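Local coordinates for 199aa long hypothetical Trp repressor binding protein (Sulfolobus tokodaii, PDB 2ZKI), which is of unknown function but has a flavodoxin-like fold and, as a WrbA-like member of the NADPH-dependent FMN reductase family, probably binds FMN, at residues I148-Q153 against E176-R181; T154-G159 against E171-E176. All blocks are in the same frame, centred on the assembly; numbering follows the deposited sequence.

Contact 1 (I148-Q153 against E176-R181); sequences IPELFQ and ERKIAR. With SO4 (sulfate ion), chain K; SO4 (sulfate ion), chain M; SO4 (sulfate ion), chain L.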
loop_
_atom_site.group_PDB
_atom_site.type_symbol
_atom_site.label_atom_id
_atom_site.label_comp_id
_atom_site.label_asym_id
_atom_site.label_seq_id
_atom_site.Cartn_x
_atom_site.Cartn_y
_atom_site.Cartn_z
ATOM N N ILE A 148 3.753 -4.405 -23.875
ATOM C CA ILE A 148 3.118 -4.177 -25.174
ATOM C C ILE A 148 2.658 -2.719 -25.348
ATOM O O ILE A 148 2.301 -2.060 -24.365
ATOM C CB ILE A 148 1.952 -5.174 -25.449
ATOM C CG1 ILE A 148 0.917 -5.151 -24.314
ATOM C CG2 ILE A 148 2.507 -6.578 -25.685
ATOM C CD1 ILE A 148 -0.436 -5.731 -24.692
ATOM N N PRO A 149 2.668 -2.210 -26.597
ATOM C CA PRO A 149 2.291 -0.817 -26.864
ATOM C C PRO A 149 0.847 -0.464 -26.480
ATOM O O PRO A 149 0.530 0.718 -26.324
ATOM C CB PRO A 149 2.488 -0.684 -28.379
ATOM C CG PRO A 149 2.417 -2.080 -28.902
ATOM C CD PRO A 149 3.044 -2.916 -27.836
ATOM N N GLU A 150 -0.006 -1.478 -26.330
ATOM C CA GLU A 150 -1.406 -1.283 -25.929
ATOM C C GLU A 150 -1.549 -0.750 -24.499
ATOM O O GLU A 150 -2.559 -0.124 -24.166
ATOM C CB GLU A 150 -2.200 -2.586 -26.084
ATOM C CG GLU A 150 -2.658 -2.898 -27.513
ATOM C CD GLU A 150 -1.531 -3.352 -28.446
ATOM O OE1 GLU A 150 -1.748 -3.342 -29.678
ATOM O OE2 GLU A 150 -0.435 -3.718 -27.959
ATOM N N LEU A 151 -0.537 -1.001 -23.666
ATOM C CA LEU A 151 -0.531 -0.547 -22.272
ATOM C C LEU A 151 -0.324 0.963 -22.143
ATOM O O LEU A 151 -0.777 1.578 -21.172
ATOM C CB LEU A 151 0.514 -1.313 -21.453
ATOM C CG LEU A 151 0.093 -2.707 -20.971
ATOM C CD1 LEU A 151 1.305 -3.570 -20.664
ATOM C CD2 LEU A 151 -0.828 -2.620 -19.761
ATOM N N PHE A 152 0.362 1.548 -23.123
ATOM C CA PHE A 152 0.451 2.999 -23.248
ATOM C C PHE A 152 -0.867 3.558 -23.789
ATOM O O PHE A 152 -1.347 4.595 -23.329
ATOM C CB PHE A 152 1.584 3.394 -24.201
ATOM C CG PHE A 152 2.964 3.021 -23.721
ATOM C CD1 PHE A 152 3.639 3.819 -22.798
ATOM C CD2 PHE A 152 3.608 1.890 -24.226
ATOM C CE1 PHE A 152 4.926 3.485 -22.365
ATOM C CE2 PHE A 152 4.898 1.548 -23.801
ATOM C CZ PHE A 152 5.556 2.350 -22.870
ATOM N N GLN A 153 -1.446 2.847 -24.757
ATOM C CA GLN A 153 -2.585 3.331 -25.542
ATOM C C GLN A 153 -3.934 3.283 -24.831
ATOM O O GLN A 153 -4.770 4.169 -25.028
ATOM C CB GLN A 153 -2.691 2.550 -26.854
ATOM C CG GLN A 153 -1.562 2.811 -27.840
ATOM C CD GLN A 153 -1.581 1.865 -29.034
ATOM O OE1 GLN A 153 -2.394 0.939 -29.104
ATOM N NE2 GLN A 153 -0.677 2.096 -29.980
ATOM N N GLU A 176 -8.288 -4.430 -23.899
ATOM C CA GLU A 176 -8.274 -5.186 -22.651
ATOM C C GLU A 176 -7.916 -6.660 -22.847
ATOM O O GLU A 176 -7.173 -7.228 -22.043
ATOM C CB GLU A 176 -9.618 -5.044 -21.933
ATOM C CG GLU A 176 -9.923 -3.617 -21.482
ATOM C CD GLU A 176 -11.323 -3.448 -20.924
ATOM O OE1 GLU A 176 -12.210 -4.264 -21.249
ATOM O OE2 GLU A 176 -11.542 -2.486 -20.161
ATOM N N ARG A 177 -8.436 -7.265 -23.916
ATOM C CA ARG A 177 -8.142 -8.665 -24.244
ATOM C C ARG A 177 -6.670 -8.857 -24.610
ATOM O O ARG A 177 -6.059 -9.863 -24.241
ATOM C CB ARG A 177 -9.018 -9.160 -25.398
ATOM C CG ARG A 177 -10.517 -9.005 -25.196
ATOM C CD ARG A 177 -11.277 -9.732 -26.292
ATOM N NE ARG A 177 -12.362 -8.913 -26.825
ATOM C CZ ARG A 177 -12.298 -8.225 -27.964
ATOM N NH1 ARG A 177 -11.198 -8.258 -28.708
ATOM N NH2 ARG A 177 -13.339 -7.505 -28.364
ATOM N N LYS A 178 -6.121 -7.888 -25.343
ATOM C CA LYS A 178 -4.709 -7.878 -25.725
ATOM C C LYS A 178 -3.819 -7.807 -24.491
ATOM O O LYS A 178 -2.784 -8.476 -24.424
ATOM C CB LYS A 178 -4.409 -6.684 -26.636
ATOM C CG LYS A 178 -4.903 -6.808 -28.074
ATOM C CD LYS A 178 -3.812 -7.346 -28.999
ATOM C CE LYS A 178 -3.973 -6.832 -30.433
ATOM N NZ LYS A 178 -5.260 -7.245 -31.072
ATOM N N ILE A 179 -4.234 -6.993 -23.520
ATOM C CA ILE A 179 -3.489 -6.791 -22.279
ATOM C C ILE A 179 -3.599 -8.000 -21.345
ATOM O O ILE A 179 -2.623 -8.372 -20.687
ATOM C CB ILE A 179 -3.928 -5.484 -21.564
ATOM C CG1 ILE A 179 -3.463 -4.263 -22.368
ATOM C CG2 ILE A 179 -3.382 -5.419 -20.136
ATOM C CD1 ILE A 179 -4.180 -2.974 -22.019
ATOM N N ALA A 180 -4.782 -8.610 -21.300
ATOM C CA ALA A 180 -5.013 -9.797 -20.473
ATOM C C ALA A 180 -4.232 -11.003 -20.995
ATOM O O ALA A 180 -3.582 -11.710 -20.219
ATOM C CB ALA A 180 -6.497 -10.109 -20.387
ATOM N N ARG A 181 -4.284 -11.221 -22.310
ATOM C CA ARG A 181 -3.514 -12.288 -22.954
ATOM C C ARG A 181 -2.014 -12.103 -22.737
ATOM O O ARG A 181 -1.279 -13.081 -22.576
ATOM C CB ARG A 181 -3.842 -12.382 -24.449
ATOM C CG ARG A 181 -5.108 -13.176 -24.735
ATOM C CD ARG A 181 -5.338 -13.423 -26.217
ATOM N NE ARG A 181 -6.198 -12.407 -26.815
ATOM C CZ ARG A 181 -5.787 -11.478 -27.674
ATOM N NH1 ARG A 181 -6.653 -10.599 -28.156
ATOM N NH2 ARG A 181 -4.518 -11.427 -28.058
HETATM S S SO4 K . -8.941 -10.157 -30.228
HETATM O O1 SO4 K . -8.432 -11.214 -31.098
HETATM O O2 SO4 K . -10.096 -9.534 -30.863
HETATM O O3 SO4 K . -9.343 -10.729 -28.945
HETATM O O4 SO4 K . -7.898 -9.156 -30.019
HETATM S S SO4 M . -2.467 -10.833 -30.510
HETATM O O1 SO4 M . -3.907 -10.600 -30.535
HETATM O O2 SO4 M . -1.769 -9.549 -30.496
HETATM O O3 SO4 M . -2.113 -11.600 -29.319
HETATM O O4 SO4 M . -2.081 -11.581 -31.704
HETATM S S SO4 L . -14.032 -4.049 -29.427
HETATM O O1 SO4 L . -13.316 -4.857 -30.411
HETATM O O2 SO4 L . -15.112 -3.324 -30.091
HETATM O O3 SO4 L . -14.601 -4.922 -28.407
HETATM O O4 SO4 L . -13.109 -3.101 -28.807
#

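Contact 2 (T154-G159 against E171-E176); sequences TTTGGG and ELDEME. With SO4 (sulfate ion), chain L.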
loop_
_atom_site.group_PDB
_atom_site.type_symbol
_atom_site.label_atom_id
_atom_site.label_comp_id
_atom_site.label_asym_id
_atom_site.label_seq_id
_atom_site.Cartn_x
_atom_site.Cartn_y
_atom_site.Cartn_z
ATOM N N THR A 154 -4.147 2.246 -24.020
ATOM C CA THR A 154 -5.457 1.990 -23.408
ATOM C C THR A 154 -6.022 3.196 -22.660
ATOM O O THR A 154 -5.310 3.873 -21.916
ATOM C CB THR A 154 -5.451 0.729 -22.493
ATOM O OG1 THR A 154 -6.756 0.532 -21.933
ATOM C CG2 THR A 154 -4.431 0.862 -21.363
ATOM N N THR A 155 -7.304 3.466 -22.896
ATOM C CA THR A 155 -8.024 4.535 -22.207
ATOM C C THR A 155 -9.122 3.938 -21.332
ATOM O O THR A 155 -9.801 4.654 -20.590
ATOM C CB THR A 155 -8.651 5.546 -23.198
ATOM O OG1 THR A 155 -9.620 4.883 -24.019
ATOM C CG2 THR A 155 -7.581 6.180 -24.083
ATOM N N THR A 156 -9.288 2.620 -21.427
ATOM C CA THR A 156 -10.323 1.910 -20.683
ATOM C C THR A 156 -9.734 1.135 -19.502
ATOM O O THR A 156 -9.551 1.700 -18.425
ATOM C CB THR A 156 -11.155 0.983 -21.599
ATOM O OG1 THR A 156 -10.278 0.259 -22.473
ATOM C CG2 THR A 156 -12.134 1.798 -22.437
ATOM N N GLY A 157 -9.438 -0.147 -19.707
ATOM C CA GLY A 157 -8.878 -0.998 -18.661
ATOM C C GLY A 157 -7.453 -1.418 -18.964
ATOM O O GLY A 157 -7.018 -1.385 -20.117
ATOM N N GLY A 158 -6.724 -1.814 -17.924
ATOM C CA GLY A 158 -5.342 -2.255 -18.069
ATOM C C GLY A 158 -4.338 -1.222 -17.601
ATOM O O GLY A 158 -4.590 -0.017 -17.669
ATOM N N GLY A 159 -3.192 -1.703 -17.130
ATOM C CA GLY A 159 -2.136 -0.839 -16.614
ATOM C C GLY A 159 -0.932 -1.640 -16.159
ATOM O O GLY A 159 -0.928 -2.864 -16.275
ATOM N N GLU A 171 -18.631 -7.448 -21.341
ATOM C CA GLU A 171 -17.794 -7.642 -22.528
ATOM C C GLU A 171 -16.545 -6.765 -22.491
ATOM O O GLU A 171 -16.634 -5.551 -22.291
ATOM C CB GLU A 171 -18.591 -7.377 -23.814
ATOM C CG GLU A 171 -19.747 -8.353 -24.079
ATOM C CD GLU A 171 -21.014 -8.029 -23.286
ATOM O OE1 GLU A 171 -21.322 -6.831 -23.091
ATOM O OE2 GLU A 171 -21.709 -8.979 -22.861
ATOM N N LEU A 172 -15.385 -7.391 -22.683
ATOM C CA LEU A 172 -14.108 -6.681 -22.746
ATOM C C LEU A 172 -13.875 -6.120 -24.142
ATOM O O LEU A 172 -14.202 -6.775 -25.137
ATOM C CB LEU A 172 -12.947 -7.615 -22.385
ATOM C CG LEU A 172 -12.973 -8.455 -21.105
ATOM C CD1 LEU A 172 -11.807 -9.434 -21.102
ATOM C CD2 LEU A 172 -12.944 -7.585 -19.860
ATOM N N ASP A 173 -13.304 -4.916 -24.214
ATOM C CA ASP A 173 -12.908 -4.324 -25.498
ATOM C C ASP A 173 -11.566 -4.877 -25.993
ATOM O O ASP A 173 -10.875 -5.587 -25.261
ATOM C CB ASP A 173 -12.897 -2.790 -25.430
ATOM C CG ASP A 173 -11.985 -2.249 -24.343
ATOM O OD1 ASP A 173 -12.514 -1.734 -23.338
ATOM O OD2 ASP A 173 -10.746 -2.326 -24.491
ATOM N N GLU A 174 -11.210 -4.547 -27.233
ATOM C CA GLU A 174 -10.009 -5.084 -27.886
ATOM C C GLU A 174 -8.724 -4.853 -27.084
ATOM O O GLU A 174 -7.920 -5.773 -26.919
ATOM C CB GLU A 174 -9.860 -4.506 -29.298
ATOM C CG GLU A 174 -8.782 -5.180 -30.146
ATOM C CD GLU A 174 -8.299 -4.310 -31.295
ATOM O OE1 GLU A 174 -7.894 -4.872 -32.336
ATOM O OE2 GLU A 174 -8.317 -3.067 -31.161
ATOM N N MET A 175 -8.545 -3.627 -26.596
ATOM C CA MET A 175 -7.373 -3.247 -25.805
ATOM C C MET A 175 -7.186 -4.148 -24.587
ATOM O O MET A 175 -6.074 -4.582 -24.292
ATOM C CB MET A 175 -7.490 -1.788 -25.348
ATOM C CG MET A 175 -7.330 -0.759 -26.456
ATOM S SD MET A 175 -5.602 -0.474 -26.874
ATOM C CE MET A 175 -5.779 0.326 -28.469
ATOM N N GLU A 176 -8.288 -4.430 -23.899
ATOM C CA GLU A 176 -8.274 -5.186 -22.651
ATOM C C GLU A 176 -7.916 -6.660 -22.847
ATOM O O GLU A 176 -7.173 -7.228 -22.043
ATOM C CB GLU A 176 -9.618 -5.044 -21.933
ATOM C CG GLU A 176 -9.923 -3.617 -21.482
ATOM C CD GLU A 176 -11.323 -3.448 -20.924
ATOM O OE1 GLU A 176 -12.210 -4.264 -21.249
ATOM O OE2 GLU A 176 -11.542 -2.486 -20.161
HETATM S S SO4 L . -14.032 -4.049 -29.427
HETATM O O1 SO4 L . -13.316 -4.857 -30.411
HETATM O O2 SO4 L . -15.112 -3.324 -30.091
HETATM O O3 SO4 L . -14.601 -4.922 -28.407
HETATM O O4 SO4 L . -13.109 -3.101 -28.807
#

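Contact 1 (I148-Q153 against E176-R181)
Ile-179 overlaps Leu-151 where the short helix 150-153 rests on the long C-terminal helix 174-195; the two side chains cross obliquely. The closest pair joins CG2 of Ile-179 to CD2 of Leu-151 at 3.8 Å, and Ile-179 CD1 runs on to 3.9 Å from the backbone O of Glu-150. Ile-148 approaches from the preceding loop. Its CG1 is held between its own backbone N and carbonyl carbon (chi1 55°), and beyond it CD1 comes 4.1 Å from Ile-179 CG1 while also lying against the carbonyl of Lys-178. Ile-144 touches both Leu-151 and Ile-179, and Phe-182, further along the long helix, meets Ile-148 and Leu-151. At the margin Glu-150 meets Lys-178 through OE1 and CE rather than charge to charge: Glu-150 OE1 and Lys-178 NZ stay 5.4 Å apart. The lysine NZ instead makes a weak hydrogen bond with O4 of the chain K sulfate. Arg-177 NH1 lies 2.7 Å from O2 of that ion, Arg-181 NH1 is close to its O4, and Arg-177 NH2 bonds O1 of the chain L sulfate weakly. Arg-181 NH2 bonds O1 of the chain M sulfate at 2.7 Å, and its NE pairs with Glu-23 of helix 16-31. An alanine at Arg-177 would probably leave the chain K sulfate to Arg-181 and Lys-178 and rob the chain L ion of this guanidinium. Hydrocarbon thus joins the short helix and its leading loop to helix 174-195, without hydrogen bonds between the segments, while the basic flank of helix 174-195 collects anions, probably from the crystallisation liquor.

Contact 2 (T154-G159 against E171-E176)
Thr-156 and Asp-173 meet tip to tip, a loop hydroxyl bonding the very carboxylate that caps helix 174-195. Thr-156 OG1, set between its backbone N and carbonyl carbon (chi1 45°), donates to Asp-173 OD1 at 3.1 Å, on the syn side and 26° out of the carboxylate plane. The other oxygen, Asp-173 OD2, accepts from Glu-176 N at 3.3 Å, approached from above that plane. In return Asp-173 N donates to Glu-176 OE1, which also bonds His-165 ND1; Glu-176 OE2 takes the amide of Leu-166. This buried carboxylate lies beside the backbone of Gly-157. Thr-154 shapes the loop from within. Its OG1, anti to its backbone N, donates to Gly-157 O at 2.7 Å and accepts weakly from Thr-156 N, as in an ST turn. The same hydroxyl grazes Met-175 CB, the two side chains sliding past each other in opposite directions. At the helix start Glu-174 N gives a nearly straight bond, 2.9 Å, to O4 of the chain L sulfate, a place where the helix dipole would probably favour an anion. Further along the loop, Gly-158 O accepts from His-120 ND1 of the third subunit. The reciprocal bonds of Asp-173 and Glu-176 are those of a capping box, here opening the C-terminal helix of a flavodoxin-like domain and tied to the glycine-rich loop before it.

Both contacts hold partners against helix 174-195, contact 2 at its capped start and contact 1 along the turns that follow; Glu-176 is in a segment of each but touches across contact 2 alone. Their centres are about 7 Å apart, at the periphery of the chain, and each is partly buried. Contact 1 joins a short helix and the loop leading into it to the long helix through aliphatic side chains, with charged groups at its margin; contact 2 joins loop to helix terminus mainly through hydroxyl, carboxylate and backbone groups. The two meet where Ile-179 CD1 packs 3.8 Å from Gly-157 O. The chain L sulfate is shared, and both contacts border the third subunit.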